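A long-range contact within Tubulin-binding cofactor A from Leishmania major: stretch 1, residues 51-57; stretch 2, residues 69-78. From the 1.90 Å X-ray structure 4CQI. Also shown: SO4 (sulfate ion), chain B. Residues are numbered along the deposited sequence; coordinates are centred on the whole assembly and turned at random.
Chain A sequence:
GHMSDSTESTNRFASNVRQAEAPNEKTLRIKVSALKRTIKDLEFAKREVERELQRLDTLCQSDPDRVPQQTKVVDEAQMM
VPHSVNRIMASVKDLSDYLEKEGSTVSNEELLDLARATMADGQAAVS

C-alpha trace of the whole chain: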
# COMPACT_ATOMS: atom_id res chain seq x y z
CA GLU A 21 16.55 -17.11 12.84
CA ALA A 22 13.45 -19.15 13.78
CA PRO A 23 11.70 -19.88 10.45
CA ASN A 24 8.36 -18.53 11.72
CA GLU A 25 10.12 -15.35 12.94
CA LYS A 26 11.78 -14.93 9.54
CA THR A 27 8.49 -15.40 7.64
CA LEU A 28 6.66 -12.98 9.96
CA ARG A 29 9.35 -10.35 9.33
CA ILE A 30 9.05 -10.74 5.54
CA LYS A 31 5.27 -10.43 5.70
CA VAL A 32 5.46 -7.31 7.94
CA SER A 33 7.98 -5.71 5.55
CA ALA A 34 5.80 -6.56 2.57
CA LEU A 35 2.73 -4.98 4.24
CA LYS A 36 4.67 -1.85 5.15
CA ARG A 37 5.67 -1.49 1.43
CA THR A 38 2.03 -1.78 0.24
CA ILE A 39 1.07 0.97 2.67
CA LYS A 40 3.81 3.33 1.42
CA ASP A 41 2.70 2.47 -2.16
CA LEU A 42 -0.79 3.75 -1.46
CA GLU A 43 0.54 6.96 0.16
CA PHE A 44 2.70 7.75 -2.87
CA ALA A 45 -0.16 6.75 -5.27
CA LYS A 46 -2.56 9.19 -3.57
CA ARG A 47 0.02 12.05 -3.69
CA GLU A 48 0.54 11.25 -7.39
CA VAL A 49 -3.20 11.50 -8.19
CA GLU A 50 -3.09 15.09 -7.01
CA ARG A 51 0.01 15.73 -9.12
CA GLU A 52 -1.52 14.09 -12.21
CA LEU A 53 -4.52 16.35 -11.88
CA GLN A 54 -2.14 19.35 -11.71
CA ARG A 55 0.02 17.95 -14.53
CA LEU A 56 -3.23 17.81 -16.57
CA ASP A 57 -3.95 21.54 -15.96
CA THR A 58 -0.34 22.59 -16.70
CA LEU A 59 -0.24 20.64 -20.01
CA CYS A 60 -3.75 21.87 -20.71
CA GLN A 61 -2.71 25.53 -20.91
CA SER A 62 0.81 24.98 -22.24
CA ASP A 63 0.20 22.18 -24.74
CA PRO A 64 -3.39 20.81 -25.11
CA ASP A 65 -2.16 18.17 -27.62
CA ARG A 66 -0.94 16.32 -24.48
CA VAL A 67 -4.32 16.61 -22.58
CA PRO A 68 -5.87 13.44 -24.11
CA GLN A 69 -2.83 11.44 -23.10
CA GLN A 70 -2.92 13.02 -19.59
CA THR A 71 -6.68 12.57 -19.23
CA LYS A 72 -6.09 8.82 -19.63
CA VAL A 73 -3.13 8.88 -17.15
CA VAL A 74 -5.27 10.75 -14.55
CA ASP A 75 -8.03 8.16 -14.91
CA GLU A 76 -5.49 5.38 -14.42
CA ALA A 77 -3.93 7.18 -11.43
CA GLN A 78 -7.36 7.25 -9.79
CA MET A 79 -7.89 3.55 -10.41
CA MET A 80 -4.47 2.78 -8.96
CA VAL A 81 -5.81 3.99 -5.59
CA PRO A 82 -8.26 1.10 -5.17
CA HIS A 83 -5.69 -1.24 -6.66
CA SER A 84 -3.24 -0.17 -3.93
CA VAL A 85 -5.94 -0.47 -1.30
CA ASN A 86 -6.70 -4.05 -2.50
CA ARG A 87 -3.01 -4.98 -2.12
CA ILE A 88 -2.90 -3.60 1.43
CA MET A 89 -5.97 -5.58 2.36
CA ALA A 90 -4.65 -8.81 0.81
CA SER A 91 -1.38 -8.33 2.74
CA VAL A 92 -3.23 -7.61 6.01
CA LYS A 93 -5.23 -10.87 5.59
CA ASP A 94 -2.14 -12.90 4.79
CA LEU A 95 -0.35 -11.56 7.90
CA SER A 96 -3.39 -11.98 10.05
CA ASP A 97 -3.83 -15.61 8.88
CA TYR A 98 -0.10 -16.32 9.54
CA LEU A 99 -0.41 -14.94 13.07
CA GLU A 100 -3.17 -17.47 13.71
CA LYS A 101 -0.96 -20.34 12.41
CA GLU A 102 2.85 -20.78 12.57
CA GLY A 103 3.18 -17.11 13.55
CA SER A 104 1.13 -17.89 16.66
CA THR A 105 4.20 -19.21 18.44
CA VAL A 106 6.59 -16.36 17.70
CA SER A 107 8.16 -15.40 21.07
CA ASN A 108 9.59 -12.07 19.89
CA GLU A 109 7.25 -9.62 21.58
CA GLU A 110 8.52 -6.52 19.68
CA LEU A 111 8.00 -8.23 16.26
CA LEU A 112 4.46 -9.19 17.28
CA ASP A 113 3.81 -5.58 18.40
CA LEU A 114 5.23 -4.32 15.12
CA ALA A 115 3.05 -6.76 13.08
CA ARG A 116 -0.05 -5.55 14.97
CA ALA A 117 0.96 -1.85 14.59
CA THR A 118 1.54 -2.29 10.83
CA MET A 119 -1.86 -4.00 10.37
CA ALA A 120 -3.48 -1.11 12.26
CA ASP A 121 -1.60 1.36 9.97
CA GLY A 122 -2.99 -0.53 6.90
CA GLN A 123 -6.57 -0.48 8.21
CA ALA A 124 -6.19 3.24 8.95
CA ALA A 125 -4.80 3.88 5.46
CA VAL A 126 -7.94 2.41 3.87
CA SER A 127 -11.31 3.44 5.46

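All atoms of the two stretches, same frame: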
# COMPACT_ATOMS: atom_id res chain seq x y z
N ARG A 51 -0.94 15.25 -8.12
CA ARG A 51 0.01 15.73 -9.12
C ARG A 51 -0.44 15.52 -10.56
O ARG A 51 -0.20 16.40 -11.42
CB ARG A 51 1.35 15.05 -8.96
CG ARG A 51 1.97 15.38 -7.61
CD ARG A 51 3.41 15.02 -7.61
NE ARG A 51 4.11 15.65 -6.49
CZ ARG A 51 5.40 15.96 -6.49
NH1 ARG A 51 6.14 15.72 -7.57
NH2 ARG A 51 5.94 16.50 -5.40
N GLU A 52 -1.07 14.38 -10.84
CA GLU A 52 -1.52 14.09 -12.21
C GLU A 52 -2.62 15.03 -12.62
O GLU A 52 -2.70 15.43 -13.79
CB GLU A 52 -2.00 12.66 -12.39
CG GLU A 52 -0.98 11.54 -12.14
CD GLU A 52 0.07 11.29 -13.23
OE1 GLU A 52 0.41 12.19 -14.03
OE2 GLU A 52 0.59 10.15 -13.22
N LEU A 53 -3.47 15.39 -11.66
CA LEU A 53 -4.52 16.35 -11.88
C LEU A 53 -3.95 17.77 -12.14
O LEU A 53 -4.51 18.54 -12.93
CB LEU A 53 -5.49 16.37 -10.70
CG LEU A 53 -6.45 15.18 -10.53
CD1 LEU A 53 -7.05 15.09 -9.13
CD2 LEU A 53 -7.56 15.24 -11.57
N GLN A 54 -2.87 18.10 -11.46
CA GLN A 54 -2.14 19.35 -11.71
C GLN A 54 -1.40 19.30 -13.05
O GLN A 54 -1.38 20.27 -13.81
CB GLN A 54 -1.10 19.60 -10.59
CG GLN A 54 -1.65 19.88 -9.19
CD GLN A 54 -0.65 19.57 -8.04
OE1 GLN A 54 0.56 19.38 -8.26
NE2 GLN A 54 -1.16 19.53 -6.81
N ARG A 55 -0.76 18.16 -13.33
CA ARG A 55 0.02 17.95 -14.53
C ARG A 55 -0.89 18.04 -15.74
O ARG A 55 -0.49 18.57 -16.78
CB ARG A 55 0.75 16.60 -14.46
CG ARG A 55 1.51 16.19 -15.72
CD ARG A 55 2.44 15.02 -15.44
NE ARG A 55 3.36 15.29 -14.32
CZ ARG A 55 3.50 14.56 -13.21
NH1 ARG A 55 2.82 13.43 -13.02
NH2 ARG A 55 4.36 14.96 -12.26
N LEU A 56 -2.15 17.60 -15.58
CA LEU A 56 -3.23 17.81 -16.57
C LEU A 56 -3.47 19.30 -16.87
O LEU A 56 -3.42 19.71 -18.03
CB LEU A 56 -4.54 17.16 -16.10
CG LEU A 56 -5.78 17.18 -17.02
CD1 LEU A 56 -5.45 16.58 -18.39
CD2 LEU A 56 -6.96 16.45 -16.39
N ASP A 57 -3.75 20.08 -15.82
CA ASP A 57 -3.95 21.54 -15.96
C ASP A 57 -2.76 22.27 -16.59
O ASP A 57 -2.94 23.07 -17.49
CB ASP A 57 -4.25 22.19 -14.60
CG ASP A 57 -5.52 21.64 -13.97
OD1 ASP A 57 -6.28 20.96 -14.68
OD2 ASP A 57 -5.74 21.90 -12.75
N GLN A 69 -3.72 12.40 -23.69
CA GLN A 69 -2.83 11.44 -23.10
C GLN A 69 -2.88 11.58 -21.56
O GLN A 69 -2.90 10.57 -20.86
CB GLN A 69 -1.40 11.59 -23.65
CG GLN A 69 -0.35 10.70 -22.99
CD GLN A 69 -0.67 9.21 -22.99
OE1 GLN A 69 -1.48 8.73 -23.79
NE2 GLN A 69 -0.00 8.46 -22.11
N GLN A 70 -2.93 12.81 -21.05
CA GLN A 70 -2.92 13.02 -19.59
C GLN A 70 -4.27 12.76 -18.95
O GLN A 70 -4.33 12.41 -17.76
CB GLN A 70 -2.40 14.42 -19.25
CG GLN A 70 -2.16 14.69 -17.75
CD GLN A 70 -1.16 13.75 -17.09
OE1 GLN A 70 -0.31 13.09 -17.75
NE2 GLN A 70 -1.23 13.68 -15.76
N THR A 71 -5.36 12.95 -19.70
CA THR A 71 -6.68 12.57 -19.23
C THR A 71 -6.72 11.07 -18.90
O THR A 71 -7.24 10.66 -17.83
CB THR A 71 -7.78 12.94 -20.25
OG1 THR A 71 -7.88 14.35 -20.32
CG2 THR A 71 -9.15 12.39 -19.80
N LYS A 72 -6.17 10.27 -19.80
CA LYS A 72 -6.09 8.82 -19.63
C LYS A 72 -5.16 8.42 -18.45
O LYS A 72 -5.49 7.51 -17.68
CB LYS A 72 -5.61 8.16 -20.94
CG LYS A 72 -6.72 8.13 -22.02
CD LYS A 72 -6.20 8.10 -23.46
CE LYS A 72 -7.33 8.34 -24.47
NZ LYS A 72 -6.84 8.74 -25.83
N VAL A 73 -4.04 9.13 -18.29
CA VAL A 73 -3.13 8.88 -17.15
C VAL A 73 -3.79 9.23 -15.80
O VAL A 73 -3.60 8.49 -14.84
CB VAL A 73 -1.82 9.65 -17.33
CG1 VAL A 73 -0.94 9.63 -16.09
CG2 VAL A 73 -1.07 9.15 -18.56
N VAL A 74 -4.55 10.33 -15.76
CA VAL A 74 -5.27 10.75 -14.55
C VAL A 74 -6.30 9.68 -14.17
O VAL A 74 -6.42 9.29 -12.99
CB VAL A 74 -5.95 12.13 -14.72
CG1 VAL A 74 -6.95 12.40 -13.61
CG2 VAL A 74 -4.89 13.23 -14.80
N ASP A 75 -7.02 9.17 -15.17
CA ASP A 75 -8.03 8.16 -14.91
C ASP A 75 -7.38 6.90 -14.34
O ASP A 75 -7.85 6.29 -13.36
CB ASP A 75 -8.84 7.87 -16.17
CG ASP A 75 -10.08 7.01 -15.88
OD1 ASP A 75 -10.82 7.29 -14.89
OD2 ASP A 75 -10.30 6.02 -16.59
N GLU A 76 -6.27 6.50 -14.95
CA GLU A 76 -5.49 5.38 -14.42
C GLU A 76 -4.90 5.62 -13.04
O GLU A 76 -4.87 4.69 -12.25
CB GLU A 76 -4.42 4.95 -15.45
CG GLU A 76 -5.00 4.47 -16.81
CD GLU A 76 -5.91 3.26 -16.71
OE1 GLU A 76 -5.71 2.43 -15.80
OE2 GLU A 76 -6.84 3.11 -17.54
N ALA A 77 -4.41 6.83 -12.75
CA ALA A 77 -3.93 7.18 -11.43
C ALA A 77 -5.03 6.99 -10.36
O ALA A 77 -4.78 6.44 -9.26
CB ALA A 77 -3.42 8.59 -11.41
N GLN A 78 -6.25 7.36 -10.72
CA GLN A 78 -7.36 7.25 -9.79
C GLN A 78 -7.69 5.81 -9.57
O GLN A 78 -8.05 5.45 -8.48
CB GLN A 78 -8.53 8.06 -10.29
CG GLN A 78 -8.18 9.54 -10.17
CD GLN A 78 -9.27 10.46 -10.58
OE1 GLN A 78 -9.82 11.22 -9.75
NE2 GLN A 78 -9.68 10.34 -11.83
S SO4 B . 3.28 16.85 -2.97
O1 SO4 B . 2.82 17.07 -4.36
O2 SO4 B . 2.95 17.97 -2.06
O3 SO4 B . 4.76 16.69 -3.02
O4 SO4 B . 2.64 15.65 -2.39

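Both stretches are helical throughout, each a segment of a longer helix, and they run nearly antiparallel: their N-to-C directions differ by 169°, and the axes approach to 9.2 Å. Within each segment the i to i+4 ladder holds, as in Val-74 N to Gln-70 O at 2.9 Å, although Asp-57 N to Leu-53 O is weak at 3.4 Å. The register is set by two pairs four residues apart on each helix: the CA atoms of Glu-52 and Val-74 lie 5.5 Å apart, and those of Leu-56 and Gln-70 lie 5.7 Å apart. One turn forward on the first helix therefore matches one turn back on the second, and the contact repeats with the helical turn, burying 411 Å² in all.

Polar side chains hold the centre. Glu-52 points its CA-to-CB bond toward the second helix and enters as a knob into the hole formed by Gln-70, Val-73, Val-74 and Ala-77. The carboxylate finds a hydrogen-bond donor in the buried Gln-70, whose CA-to-CB bond also points toward the other helix. Gln-70 NE2 donates to Glu-52 OE1 at 2.8 Å and to the backbone Glu-52 O at 3.0 Å, both with good N-H...acceptor angles. One amide thus uses both of its hydrogens on one residue, tying side chain to side chain and side chain to main chain. Glu-52 O does double duty, since it also accepts the helical bond from Leu-56 N at 2.9 Å.

The charge on Glu-52 is answered from its own helix. Arg-55, one turn on, brings NH1 to Glu-52 OE1 at 2.9 Å, a hydrogen-bonded salt bridge, so that OE1 receives both this guanidinium and the amide from across the interface.

Apolar groups pack around this network. The aliphatic part of Glu-52 contributes too, with CG 3.9 Å from Ala-77 CB; the small alanine methyl lines the hole. Val-74 is shared by both leucines: its CG1 meets Leu-53 CD2 at 3.5 Å, and its CG2 meets Leu-56 CD2 at 4.1 Å. Leu-53 starts away from the second helix, yet its end comes nearer and makes this contact. Leu-56 also packs its CB against Gln-70 CG at 3.8 Å, so the glutamine offers methylene surface as well as its amide.

Arg-51 takes no part in the interface; its NE and NH2 instead hydrogen-bond a sulfate, probably from the crystallisation liquor. The rule to read here is a paired polar clasp, charge-balanced within one helix and flanked by branched aliphatic side chains.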